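Local coordinates for IMC sub-compartment protein ISP1 (Toxoplasma gondii, PDB 4CHM), which adopts a pleckstrin homology fold and probably supports daughter-cell formation during parasite replication as a component of an inner membrane complex sub-compartment, at residues D12-H17 / C114-L118; L20-V26 / C38-E44; L29-G33 / E79-L84. The contacts are given in a common frame with arbitrary orientation. Numbering follows the deposited sequence.

In the fold
Contacts 1 and 2 are partly buried and join in the core through Leu16, Leu20, Met24, Leu40, Phe115 and Leu118, while contact 3 lies at the surface, its centre about 25 Å from that of contact 1. Helix 10-22 serves both of the first two: its first half packs against helix 109-125 in contact 1, and its last turn runs into the hairpin of strands 24-29 and 35-43 in contact 2. Contact 1 is held mainly by apolar side chains, with no hydrogen bond between its segments; contact 2 adds main-chain pairing; contact 3 relies on a main-chain hydrogen bond from Lys81 N to Gln31 O, the Thr80 hydroxyl and a water, with a small apolar patch at Leu29.

Contact 1. Residues D12-H17 / C114-L118; sequences DIEDLH and CFVDL
Two alpha-helical segments, 12-17 and 114-118, cross almost perpendicularly, with a signed angle of -85° and axes 9.1 Å apart. Ile13 and Cys114 lie closest, their CA atoms separated by 5.2 Å. The interface between the helices is largely apolar. Cys114 (chi1 m) points its SG at Asp12 CB (3.6 Å) and 4.2 Å from Ile13 CG1, while Leu16, in the t,p rotamer, packs CD2 3.1 Å from Phe115 N, against the helix backbone, 3.5 Å from Cys114 CB and 3.8 Å from Phe115 CB, at the edge of the Phe115 ring. Leu118, also t,p, sets CB 4.0 Å from Ile13 CG2 and CD2 3.7 Å from His17 CA. Ile13 CD1 extends to Asp117 CB (3.7 Å). His17 ND1 donates to Glu14 OE1 (3.3 Å) within its own helix; Asp12 accepts from Thr9 N and, through a salt bridge to Lys110, links to helix 109-125. Helix 109-125 is the C-terminal helix characteristic of the pleckstrin homology fold, packed here by the additional N-terminal helix 10-22.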
ATOM      1  N   ASP A  12       4.591  15.978   2.302  1.00 25.14           N
ATOM      2  CA  ASP A  12       3.689  15.010   1.634  1.00 24.35           C
ATOM      3  C   ASP A  12       3.694  13.700   2.378  1.00 22.75           C
ATOM      4  O   ASP A  12       2.642  13.144   2.674  1.00 21.24           O
ATOM      5  CB  ASP A  12       4.163  14.740   0.202  1.00 22.76           C
ATOM      6  CG  ASP A  12       3.945  15.913  -0.707  1.00 23.70           C
ATOM      7  OD1 ASP A  12       3.085  16.741  -0.382  1.00 21.75           O
ATOM      8  OD2 ASP A  12       4.644  16.010  -1.733  1.00 24.11           O
ATOM      9  N   ILE A  13       4.887  13.172   2.610  1.00 21.06           N
ATOM     10  CA  ILE A  13       5.041  11.879   3.281  1.00 23.62           C
ATOM     11  C   ILE A  13       4.521  11.924   4.730  1.00 23.52           C
ATOM     12  O   ILE A  13       3.875  10.987   5.209  1.00 19.28           O
ATOM     13  CB  ILE A  13       6.503  11.404   3.251  1.00 23.46           C
ATOM     14  CG1 ILE A  13       6.913  11.065   1.817  1.00 25.03           C
ATOM     15  CG2 ILE A  13       6.715  10.202   4.184  1.00 23.58           C
ATOM     16  CD1 ILE A  13       8.423  11.047   1.603  1.00 28.02           C
ATOM     17  N   GLU A  14       4.735  13.042   5.399  1.00 23.89           N
ATOM     18  CA  GLU A  14       4.253  13.148   6.752  1.00 27.17           C
ATOM     19  C   GLU A  14       2.731  13.255   6.795  1.00 25.82           C
ATOM     20  O   GLU A  14       2.098  12.806   7.746  1.00 26.79           O
ATOM     21  CB  GLU A  14       4.893  14.310   7.487  1.00 27.63           C
ATOM     22  CG  GLU A  14       4.220  14.600   8.818  1.00 31.06           C
ATOM     23  CD  GLU A  14       4.337  13.452   9.826  1.00 35.62           C
ATOM     24  OE1 GLU A  14       5.255  12.602   9.701  1.00 38.81           O
ATOM     25  OE2 GLU A  14       3.532  13.428  10.781  1.00 38.54           O
ATOM     26  N   ASP A  15       2.155  13.871   5.780  1.00 23.28           N
ATOM     27  CA  ASP A  15       0.727  13.963   5.689  1.00 22.63           C
ATOM     28  C   ASP A  15       0.098  12.579   5.496  1.00 21.15           C
ATOM     29  O   ASP A  15      -0.891  12.241   6.150  1.00 20.27           O
ATOM     30  CB  ASP A  15       0.317  14.926   4.565  1.00 23.66           C
ATOM     31  CG  ASP A  15      -1.200  15.115   4.483  1.00 25.19           C
ATOM     32  OD1 ASP A  15      -1.748  15.916   5.256  1.00 25.80           O
ATOM     33  OD2 ASP A  15      -1.848  14.404   3.700  1.00 22.90           O
ATOM     34  N   LEU A  16       0.680  11.768   4.614  1.00 19.70           N
ATOM     35  CA  LEU A  16       0.234  10.408   4.471  1.00 18.12           C
ATOM     36  C   LEU A  16       0.407   9.653   5.808  1.00 19.81           C
ATOM     37  O   LEU A  16      -0.450   8.868   6.208  1.00 17.26           O
ATOM     38  CB  LEU A  16       1.001   9.704   3.361  1.00 19.45           C
ATOM     39  CG  LEU A  16       0.551   8.260   3.162  1.00 20.50           C
ATOM     40  CD1 LEU A  16      -0.941   8.256   2.838  1.00 21.46           C
ATOM     41  CD2 LEU A  16       1.344   7.613   2.055  1.00 21.07           C
ATOM     42  N   HIS A  17       1.501   9.931   6.510  1.00 19.02           N
ATOM     43  CA  HIS A  17       1.772   9.278   7.812  1.00 21.91           C
ATOM     44  C   HIS A  17       0.655   9.562   8.795  1.00 21.19           C
ATOM     45  O   HIS A  17       0.090   8.644   9.415  1.00 20.04           O
ATOM     46  CB  HIS A  17       3.095   9.783   8.357  1.00 24.52           C
ATOM     47  CG  HIS A  17       3.629   8.997   9.513  1.00 26.57           C
ATOM     48  ND1 HIS A  17       4.366   9.562  10.477  1.00 29.89           N
ATOM     49  CD2 HIS A  17       3.595   7.633   9.795  1.00 31.73           C
ATOM     50  CE1 HIS A  17       4.764   8.618  11.349  1.00 32.23           C
ATOM     51  NE2 HIS A  17       4.300   7.443  10.929  1.00 31.72           N
ATOM     52  N   CYS A 114       3.871   8.358  -2.143  1.00 18.39           N
ATOM     53  CA  CYS A 114       4.218   8.608  -0.723  1.00 19.21           C
ATOM     54  C   CYS A 114       4.244   7.374   0.116  1.00 19.17           C
ATOM     55  O   CYS A 114       5.032   7.290   1.041  1.00 17.36           O
ATOM     56  CB  CYS A 114       3.253   9.605  -0.069  1.00 20.97           C
ATOM     57  SG  CYS A 114       3.490  11.282  -0.623  1.00 27.87           S
ATOM     58  N   PHE A 115       3.286   6.474  -0.113  1.00 18.88           N
ATOM     59  CA  PHE A 115       3.227   5.250   0.657  1.00 19.20           C
ATOM     60  C   PHE A 115       4.500   4.456   0.546  1.00 19.92           C
ATOM     61  O   PHE A 115       4.956   3.845   1.541  1.00 20.84           O
ATOM     62  CB  PHE A 115       2.068   4.359   0.218  1.00 19.54           C
ATOM     63  CG  PHE A 115       1.871   3.151   1.112  1.00 19.37           C
ATOM     64  CD1 PHE A 115       1.411   3.309   2.425  1.00 20.16           C
ATOM     65  CD2 PHE A 115       2.062   1.883   0.635  1.00 21.27           C
ATOM     66  CE1 PHE A 115       1.154   2.202   3.242  1.00 20.32           C
ATOM     67  CE2 PHE A 115       1.885   0.761   1.468  1.00 19.49           C
ATOM     68  CZ  PHE A 115       1.416   0.929   2.767  1.00 20.97           C
ATOM     69  N   VAL A 116       5.007   4.333  -0.676  1.00 17.78           N
ATOM     70  CA  VAL A 116       6.240   3.552  -0.907  1.00 20.74           C
ATOM     71  C   VAL A 116       7.406   4.120  -0.090  1.00 19.36           C
ATOM     72  O   VAL A 116       8.076   3.383   0.628  1.00 20.91           O
ATOM     73  CB  VAL A 116       6.590   3.434  -2.423  1.00 18.22           C
ATOM     74  CG1 VAL A 116       7.979   2.848  -2.625  1.00 20.13           C
ATOM     75  CG2 VAL A 116       5.554   2.546  -3.127  1.00 19.46           C
ATOM     76  N   ASP A 117       7.582   5.426  -0.122  1.00 22.54           N
ATOM     77  CA  ASP A 117       8.592   6.096   0.685  1.00 24.33           C
ATOM     78  C   ASP A 117       8.384   5.966   2.178  1.00 27.83           C
ATOM     79  O   ASP A 117       9.296   5.659   2.882  1.00 28.36           O
ATOM     80  CB  ASP A 117       8.633   7.564   0.343  1.00 26.80           C
ATOM     81  CG  ASP A 117       9.040   7.809  -1.067  1.00 29.43           C
ATOM     82  OD1 ASP A 117      10.012   7.218  -1.510  1.00 32.60           O
ATOM     83  OD2 ASP A 117       8.383   8.574  -1.732  1.00 30.32           O
ATOM     84  N   LEU A 118       7.170   6.166   2.648  1.00 24.45           N
ATOM     85  CA  LEU A 118       6.876   6.057   4.058  1.00 24.45           C
ATOM     86  C   LEU A 118       7.128   4.655   4.610  1.00 26.79           C
ATOM     87  O   LEU A 118       7.629   4.508   5.688  1.00 25.06           O
ATOM     88  CB  LEU A 118       5.432   6.462   4.333  1.00 24.01           C
ATOM     89  CG  LEU A 118       4.967   6.357   5.776  1.00 27.29           C
ATOM     90  CD1 LEU A 118       5.749   7.280   6.676  1.00 24.10           C
ATOM     91  CD2 LEU A 118       3.481   6.573   5.923  1.00 25.19           C
TER

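Contact 2. Residues L20-V26 / C38-E44; sequences LLAGMAV and CILHYNE
Strand 38-43 runs antiparallel to strand 24-26, the short axes 4.6 Å apart with N-to-C directions at 130°, and continues past it to meet the last turn of helix 10-22. Cys38 forms a hydrogen-bonded pair with Val26: Cys38 N donates to Val26 O (2.9 Å) and Val26 N to Cys38 O (3.1 Å). Its SG is in a disulfide with Cys53, in the next strand. Ile39 faces Ala25 in a non-hydrogen-bonded pair (CA-CA 4.8 Å), both side chains on the exposed face. Leu40 returns to the inner face, shared with Met24, Val26 and Cys38; Leu40 and Met24 form a hydrogen-bonded pair, Leu40 N donating to Met24 O and Met24 N to Leu40 O, both at 2.8 Å. In the t,p rotamer, Leu40 CG meets Leu20 CD1 at 3.6 Å. This is the first hairpin of a pleckstrin homology domain, whose bent sheet packs its inner face against the C-terminal helix, here through Phe115. At His41, regular pairing stops: Gly23, with phi 88° and psi 138°, leaves the helix and directs the chain into the strand, and His41 NE2 lies 2.9 Å from Leu21 O. Tyr42 N then donates to Leu20 O (3.0 Å), and Tyr42 CB packs on Leu20 CG (3.6 Å). Beyond it, Glu44 OE1 approaches Leu21 CD2 (3.8 Å).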
ATOM      1  N   LEU A  20      -2.459   7.604   7.732  1.00 20.95           N
ATOM      2  CA  LEU A  20      -2.272   6.181   8.027  1.00 20.75           C
ATOM      3  C   LEU A  20      -2.488   5.871   9.497  1.00 22.49           C
ATOM      4  O   LEU A  20      -3.055   4.823   9.842  1.00 26.39           O
ATOM      5  CB  LEU A  20      -0.872   5.721   7.596  1.00 20.75           C
ATOM      6  CG  LEU A  20      -0.556   4.243   7.415  1.00 19.59           C
ATOM      7  CD1 LEU A  20      -1.627   3.521   6.580  1.00 17.65           C
ATOM      8  CD2 LEU A  20       0.837   4.034   6.809  1.00 19.54           C
ATOM      9  N   LEU A  21      -2.076   6.782  10.370  1.00 21.82           N
ATOM     10  CA  LEU A  21      -2.247   6.575  11.799  1.00 21.34           C
ATOM     11  C   LEU A  21      -3.697   6.729  12.195  1.00 23.40           C
ATOM     12  O   LEU A  21      -4.148   6.107  13.154  1.00 26.81           O
ATOM     13  CB  LEU A  21      -1.390   7.565  12.613  1.00 22.04           C
ATOM     14  CG  LEU A  21       0.125   7.455  12.483  1.00 21.43           C
ATOM     15  CD1 LEU A  21       0.788   8.595  13.232  1.00 23.38           C
ATOM     16  CD2 LEU A  21       0.620   6.101  13.000  1.00 21.53           C
ATOM     17  N   ALA A  22      -4.412   7.600  11.493  1.00 22.28           N
ATOM     18  CA  ALA A  22      -5.815   7.860  11.784  1.00 24.36           C
ATOM     19  C   ALA A  22      -6.699   6.825  11.049  1.00 24.94           C
ATOM     20  O   ALA A  22      -7.913   6.715  11.300  1.00 23.05           O
ATOM     21  CB  ALA A  22      -6.175   9.283  11.345  1.00 25.35           C
ATOM     22  N   GLY A  23      -6.071   6.040  10.176  1.00 19.76           N
ATOM     23  CA  GLY A  23      -6.812   5.128   9.315  1.00 21.72           C
ATOM     24  C   GLY A  23      -7.225   5.828   8.040  1.00 20.14           C
ATOM     25  O   GLY A  23      -7.570   6.992   8.077  1.00 22.49           O
ATOM     26  N   MET A  24      -7.108   5.149   6.902  1.00 17.59           N
ATOM     27  CA  MET A  24      -7.431   5.782   5.629  1.00 18.80           C
ATOM     28  C   MET A  24      -8.112   4.814   4.647  1.00 18.17           C
ATOM     29  O   MET A  24      -7.849   3.601   4.656  1.00 17.57           O
ATOM     30  CB  MET A  24      -6.169   6.357   4.987  1.00 17.72           C
ATOM     31  CG  MET A  24      -5.168   5.263   4.570  1.00 19.31           C
ATOM     32  SD  MET A  24      -3.589   5.959   4.013  1.00 21.79           S
ATOM     33  CE  MET A  24      -4.124   6.724   2.479  1.00 20.30           C
ATOM     34  N   ALA A  25      -8.919   5.345   3.774  1.00 17.35           N
ATOM     35  CA  ALA A  25      -9.627   4.559   2.804  1.00 18.97           C
ATOM     36  C   ALA A  25      -8.757   4.072   1.630  1.00 22.40           C
ATOM     37  O   ALA A  25      -8.051   4.833   0.986  1.00 19.28           O
ATOM     38  CB  ALA A  25     -10.815   5.340   2.293  1.00 19.19           C
ATOM     39  N   VAL A  26      -8.848   2.783   1.373  1.00 20.17           N
ATOM     40  CA  VAL A  26      -8.237   2.169   0.223  1.00 21.92           C
ATOM     41  C   VAL A  26      -9.071   1.032  -0.292  1.00 22.35           C
ATOM     42  O   VAL A  26      -9.945   0.603   0.346  1.00 19.78           O
ATOM     43  CB  VAL A  26      -6.835   1.586   0.499  1.00 23.13           C
ATOM     44  CG1 VAL A  26      -5.823   2.610   0.858  1.00 21.98           C
ATOM     45  CG2 VAL A  26      -6.864   0.434   1.445  1.00 22.68           C
ATOM     46  N   CYS A  38     -11.861  -0.871   1.985  1.00 17.21           N
ATOM     47  CA  CYS A  38     -11.186  -1.151   3.216  1.00 17.60           C
ATOM     48  C   CYS A  38     -10.650   0.079   3.943  1.00 19.21           C
ATOM     49  O   CYS A  38     -10.509   1.115   3.373  1.00 16.65           O
ATOM     50  CB  CYS A  38     -10.028  -2.100   2.950  1.00 20.72           C
ATOM     51  SG  CYS A  38     -10.368  -3.659   2.162  1.00 21.97           S
ATOM     52  N   ILE A  39     -10.318  -0.086   5.207  1.00 16.61           N
ATOM     53  CA  ILE A  39      -9.526   0.883   5.936  1.00 17.31           C
ATOM     54  C   ILE A  39      -8.148   0.339   6.230  1.00 17.51           C
ATOM     55  O   ILE A  39      -7.999  -0.771   6.771  1.00 17.65           O
ATOM     56  CB  ILE A  39     -10.213   1.243   7.269  1.00 18.20           C
ATOM     57  CG1 ILE A  39     -11.620   1.848   7.003  1.00 18.94           C
ATOM     58  CG2 ILE A  39      -9.312   2.104   8.166  1.00 16.07           C
ATOM     59  CD1 ILE A  39     -11.597   3.197   6.324  1.00 19.07           C
ATOM     60  N   LEU A  40      -7.145   1.121   5.843  1.00 17.83           N
ATOM     61  CA  LEU A  40      -5.753   0.823   6.070  1.00 17.21           C
ATOM     62  C   LEU A  40      -5.262   1.657   7.221  1.00 18.89           C
ATOM     63  O   LEU A  40      -5.467   2.881   7.255  1.00 22.57           O
ATOM     64  CB  LEU A  40      -4.917   1.150   4.827  1.00 15.60           C
ATOM     65  CG  LEU A  40      -3.413   0.888   4.857  1.00 16.87           C
ATOM     66  CD1 LEU A  40      -3.093  -0.617   4.959  1.00 16.85           C
ATOM     67  CD2 LEU A  40      -2.731   1.517   3.626  1.00 17.89           C
ATOM     68  N   HIS A  41      -4.567   1.011   8.142  1.00 18.81           N
ATOM     69  CA  HIS A  41      -4.134   1.661   9.359  1.00 20.63           C
ATOM     70  C   HIS A  41      -2.748   1.224   9.716  1.00 19.93           C
ATOM     71  O   HIS A  41      -2.350   0.108   9.411  1.00 24.83           O
ATOM     72  CB  HIS A  41      -5.099   1.346  10.506  1.00 18.25           C
ATOM     73  CG  HIS A  41      -4.711   1.974  11.820  1.00 18.50           C
ATOM     74  ND1 HIS A  41      -4.112   1.283  12.803  1.00 21.92           N
ATOM     75  CD2 HIS A  41      -4.937   3.264  12.333  1.00 20.27           C
ATOM     76  CE1 HIS A  41      -3.926   2.091  13.890  1.00 18.92           C
ATOM     77  NE2 HIS A  41      -4.434   3.288  13.606  1.00 20.03           N
ATOM     78  N   TYR A  42      -1.982   2.111  10.330  1.00 21.35           N
ATOM     79  CA  TYR A  42      -0.692   1.711  10.922  1.00 21.56           C
ATOM     80  C   TYR A  42      -0.752   1.791  12.412  1.00 24.75           C
ATOM     81  O   TYR A  42      -1.133   2.830  12.958  1.00 21.36           O
ATOM     82  CB  TYR A  42       0.446   2.612  10.450  1.00 24.16           C
ATOM     83  CG  TYR A  42       1.808   2.112  10.928  1.00 29.87           C
ATOM     84  CD1 TYR A  42       2.261   0.842  10.567  1.00 31.32           C
ATOM     85  CD2 TYR A  42       2.583   2.859  11.807  1.00 30.32           C
ATOM     86  CE1 TYR A  42       3.478   0.365  11.006  1.00 35.94           C
ATOM     87  CE2 TYR A  42       3.812   2.388  12.254  1.00 35.34           C
ATOM     88  CZ  TYR A  42       4.251   1.143  11.850  1.00 36.15           C
ATOM     89  OH  TYR A  42       5.464   0.649  12.290  1.00 47.06           O
ATOM     90  N   ASN A  43      -0.337   0.699  13.068  1.00 27.25           N
ATOM     91  CA  ASN A  43      -0.236   0.612  14.532  1.00 31.53           C
ATOM     92  C   ASN A  43       1.233   0.666  14.967  1.00 30.60           C
ATOM     93  O   ASN A  43       1.943  -0.331  14.878  1.00 29.02           O
ATOM     94  CB  ASN A  43      -0.887  -0.702  15.021  1.00 32.18           C
ATOM     95  CG  ASN A  43      -0.964  -0.790  16.541  1.00 39.63           C
ATOM     96  OD1 ASN A  43       0.051  -0.846  17.222  1.00 40.60           O
ATOM     97  ND2 ASN A  43      -2.175  -0.786  17.070  1.00 43.57           N
ATOM     98  N   GLU A  44       1.697   1.832  15.391  1.00 31.81           N
ATOM     99  CA  GLU A  44       3.135   2.017  15.659  1.00 39.76           C
ATOM    100  C   GLU A  44       3.608   1.298  16.943  1.00 36.58           C
ATOM    101  O   GLU A  44       4.762   0.917  17.039  1.00 36.17           O
ATOM    102  CB  GLU A  44       3.526   3.507  15.686  1.00 41.20           C
ATOM    103  CG  GLU A  44       2.901   4.296  16.831  1.00 50.32           C
ATOM    104  CD  GLU A  44       2.651   5.764  16.482  1.00 57.93           C
ATOM    105  OE1 GLU A  44       3.343   6.294  15.585  1.00 63.30           O
ATOM    106  OE2 GLU A  44       1.761   6.393  17.105  1.00 59.55           O
TER

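Contact 3. Residues L29-G33 / E79-L84; sequences LLQDG and ETKANL
Leu30 to Gly33 form a type I beta turn, closed by Gly33 N donating to Leu30 O (2.9 Å); 79-84 runs alongside as an irregular loop. The nearest CA pairs are Gln31-Thr80 (4.3 Å) and Gly33-Ala82 (4.1 Å). Gln31 O accepts a hydrogen bond from Lys81 N (2.9 Å). Thr80 OG1 is 3.2 Å from both Gln31 O and Leu30 O, its one proton having more than one acceptor in reach; it accepts from Ala82 N (2.9 Å), making an ST turn. That hydroxyl is also 2.9 Å from a water donating to Leu29 O (2.8 Å), which bridges the loops. Beside these, Leu29 (m,t) sets CB 3.9 Å from Ala82 CB and CD1 3.3 Å from Leu84 CD2. At Gly33 (phi 98°) a side chain would clash with the preceding carbonyl and crowd Lys81 CB; without one, Gly33 CA approaches Ala82 N to 3.8 Å. Asn83 ND2 donates to Asp86 OD2, and Arg105 NH2 to Asn83 O. The arrangement joins the tip of the first hairpin of the pleckstrin homology fold to the loop preceding strand 90-95.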
ATOM      1  N   LEU A  29      -7.495  -5.137  -4.176  1.00 21.87           N
ATOM      2  CA  LEU A  29      -7.869  -5.757  -5.447  1.00 19.30           C
ATOM      3  C   LEU A  29      -7.663  -7.296  -5.418  1.00 21.69           C
ATOM      4  O   LEU A  29      -6.536  -7.800  -5.239  1.00 18.42           O
ATOM      5  CB  LEU A  29      -7.130  -5.090  -6.620  1.00 22.42           C
ATOM      6  CG  LEU A  29      -7.120  -3.537  -6.633  1.00 25.73           C
ATOM      7  CD1 LEU A  29      -6.051  -2.957  -7.553  1.00 22.77           C
ATOM      8  CD2 LEU A  29      -8.504  -2.932  -6.951  1.00 24.38           C
ATOM      9  N   LEU A  30      -8.773  -8.031  -5.459  1.00 18.97           N
ATOM     10  CA  LEU A  30      -8.719  -9.470  -5.255  1.00 20.99           C
ATOM     11  C   LEU A  30      -8.279 -10.174  -6.551  1.00 23.40           C
ATOM     12  O   LEU A  30      -8.359  -9.598  -7.660  1.00 22.50           O
ATOM     13  CB  LEU A  30     -10.065 -10.022  -4.719  1.00 20.20           C
ATOM     14  CG  LEU A  30     -10.513  -9.488  -3.336  1.00 23.08           C
ATOM     15  CD1 LEU A  30     -11.842 -10.093  -2.907  1.00 24.27           C
ATOM     16  CD2 LEU A  30      -9.477  -9.766  -2.263  1.00 21.83           C
ATOM     17  N   GLN A  31      -7.779 -11.396  -6.409  1.00 23.14           N
ATOM     18  CA  GLN A  31      -7.232 -12.140  -7.538  1.00 25.28           C
ATOM     19  C   GLN A  31      -8.292 -12.357  -8.645  1.00 26.98           C
ATOM     20  O   GLN A  31      -7.984 -12.294  -9.842  1.00 22.68           O
ATOM     21  CB  GLN A  31      -6.659 -13.476  -7.058  1.00 25.54           C
ATOM     22  CG  GLN A  31      -6.145 -14.344  -8.197  1.00 28.12           C
ATOM     23  CD  GLN A  31      -5.589 -15.675  -7.746  1.00 29.30           C
ATOM     24  OE1 GLN A  31      -5.476 -15.921  -6.550  1.00 34.17           O
ATOM     25  NE2 GLN A  31      -5.265 -16.551  -8.690  1.00 25.38           N
ATOM     26  N   ASP A  32      -9.550 -12.539  -8.243  1.00 24.08           N
ATOM     27  CA  ASP A  32     -10.628 -12.732  -9.224  1.00 29.42           C
ATOM     28  C   ASP A  32     -11.108 -11.428  -9.888  1.00 26.43           C
ATOM     29  O   ASP A  32     -12.000 -11.445 -10.720  1.00 24.51           O
ATOM     30  CB  ASP A  32     -11.821 -13.502  -8.615  1.00 28.72           C
ATOM     31  CG  ASP A  32     -12.589 -12.684  -7.583  1.00 33.06           C
ATOM     32  OD1 ASP A  32     -12.340 -11.459  -7.442  1.00 32.92           O
ATOM     33  OD2 ASP A  32     -13.446 -13.269  -6.904  1.00 39.14           O
ATOM     34  N   GLY A  33     -10.489 -10.309  -9.541  1.00 27.29           N
ATOM     35  CA  GLY A  33     -10.914  -9.028 -10.089  1.00 26.53           C
ATOM     36  C   GLY A  33     -11.827  -8.192  -9.197  1.00 28.88           C
ATOM     37  O   GLY A  33     -12.096  -7.038  -9.521  1.00 31.74           O
ATOM     38  N   GLU A  79      -0.548 -12.361 -10.219  1.00 21.19           N
ATOM     39  CA  GLU A  79      -1.541 -13.156 -10.884  1.00 22.94           C
ATOM     40  C   GLU A  79      -2.931 -12.686 -10.493  1.00 23.16           C
ATOM     41  O   GLU A  79      -3.352 -12.826  -9.352  1.00 22.61           O
ATOM     42  CB  GLU A  79      -1.333 -14.635 -10.568  1.00 24.39           C
ATOM     43  CG  GLU A  79      -0.017 -15.184 -11.107  1.00 23.70           C
ATOM     44  CD  GLU A  79       0.323 -16.544 -10.520  1.00 30.06           C
ATOM     45  OE1 GLU A  79      -0.464 -17.478 -10.722  1.00 33.77           O
ATOM     46  OE2 GLU A  79       1.359 -16.673  -9.833  1.00 28.17           O
ATOM     47  N   THR A  80      -3.631 -12.079 -11.431  1.00 20.35           N
ATOM     48  CA  THR A  80      -4.909 -11.524 -11.094  1.00 22.47           C
ATOM     49  C   THR A  80      -5.665 -11.115 -12.333  1.00 25.22           C
ATOM     50  O   THR A  80      -5.069 -10.923 -13.408  1.00 23.14           O
ATOM     51  CB  THR A  80      -4.763 -10.302 -10.160  1.00 23.20           C
ATOM     52  OG1 THR A  80      -6.052  -9.772  -9.907  1.00 25.59           O
ATOM     53  CG2 THR A  80      -3.866  -9.176 -10.825  1.00 22.97           C
ATOM     54  N   LYS A  81      -6.970 -10.972 -12.163  1.00 23.17           N
ATOM     55  CA  LYS A  81      -7.869 -10.498 -13.194  1.00 24.64           C
ATOM     56  C   LYS A  81      -8.104  -8.979 -13.035  1.00 25.26           C
ATOM     57  O   LYS A  81      -8.739  -8.340 -13.907  1.00 23.16           O
ATOM     58  CB  LYS A  81      -9.220 -11.261 -13.103  1.00 23.88           C
ATOM     59  CG  LYS A  81      -9.220 -12.632 -13.799  1.00 25.38           C
ATOM     60  CD  LYS A  81      -9.408 -12.519 -15.328  1.00 26.60           C
ATOM     61  CE  LYS A  81      -9.750 -13.881 -15.908  1.00 27.34           C
ATOM     62  NZ  LYS A  81     -10.109 -13.869 -17.352  1.00 24.67           N
ATOM     63  N   ALA A  82      -7.626  -8.410 -11.909  1.00 24.64           N
ATOM     64  CA  ALA A  82      -7.749  -6.957 -11.663  1.00 22.30           C
ATOM     65  C   ALA A  82      -6.719  -6.189 -12.484  1.00 22.25           C
ATOM     66  O   ALA A  82      -5.715  -6.750 -12.921  1.00 20.12           O
ATOM     67  CB  ALA A  82      -7.590  -6.633 -10.184  1.00 21.32           C
ATOM     68  N   ASN A  83      -6.979  -4.905 -12.697  1.00 19.78           N
ATOM     69  CA  ASN A  83      -6.016  -4.048 -13.347  1.00 21.50           C
ATOM     70  C   ASN A  83      -5.205  -3.291 -12.284  1.00 21.03           C
ATOM     71  O   ASN A  83      -5.692  -2.340 -11.684  1.00 22.61           O
ATOM     72  CB  ASN A  83      -6.726  -3.080 -14.319  1.00 21.29           C
ATOM     73  CG  ASN A  83      -5.757  -2.358 -15.230  1.00 23.43           C
ATOM     74  OD1 ASN A  83      -4.669  -1.941 -14.800  1.00 27.41           O
ATOM     75  ND2 ASN A  83      -6.138  -2.190 -16.478  1.00 18.78           N
ATOM     76  N   LEU A  84      -3.988  -3.754 -12.023  1.00 20.16           N
ATOM     77  CA  LEU A  84      -3.197  -3.181 -10.956  1.00 20.87           C
ATOM     78  C   LEU A  84      -2.425  -1.948 -11.440  1.00 23.50           C
ATOM     79  O   LEU A  84      -1.964  -1.138 -10.616  1.00 20.76           O
ATOM     80  CB  LEU A  84      -2.224  -4.216 -10.355  1.00 21.00           C
ATOM     81  CG  LEU A  84      -2.812  -5.509  -9.756  1.00 20.84           C
ATOM     82  CD1 LEU A  84      -1.759  -6.341  -9.051  1.00 19.65           C
ATOM     83  CD2 LEU A  84      -4.007  -5.233  -8.837  1.00 20.12           C
TER
HETATM   84  O   HOH W   1      -5.150  -9.214  -7.172  1.00 19.86           O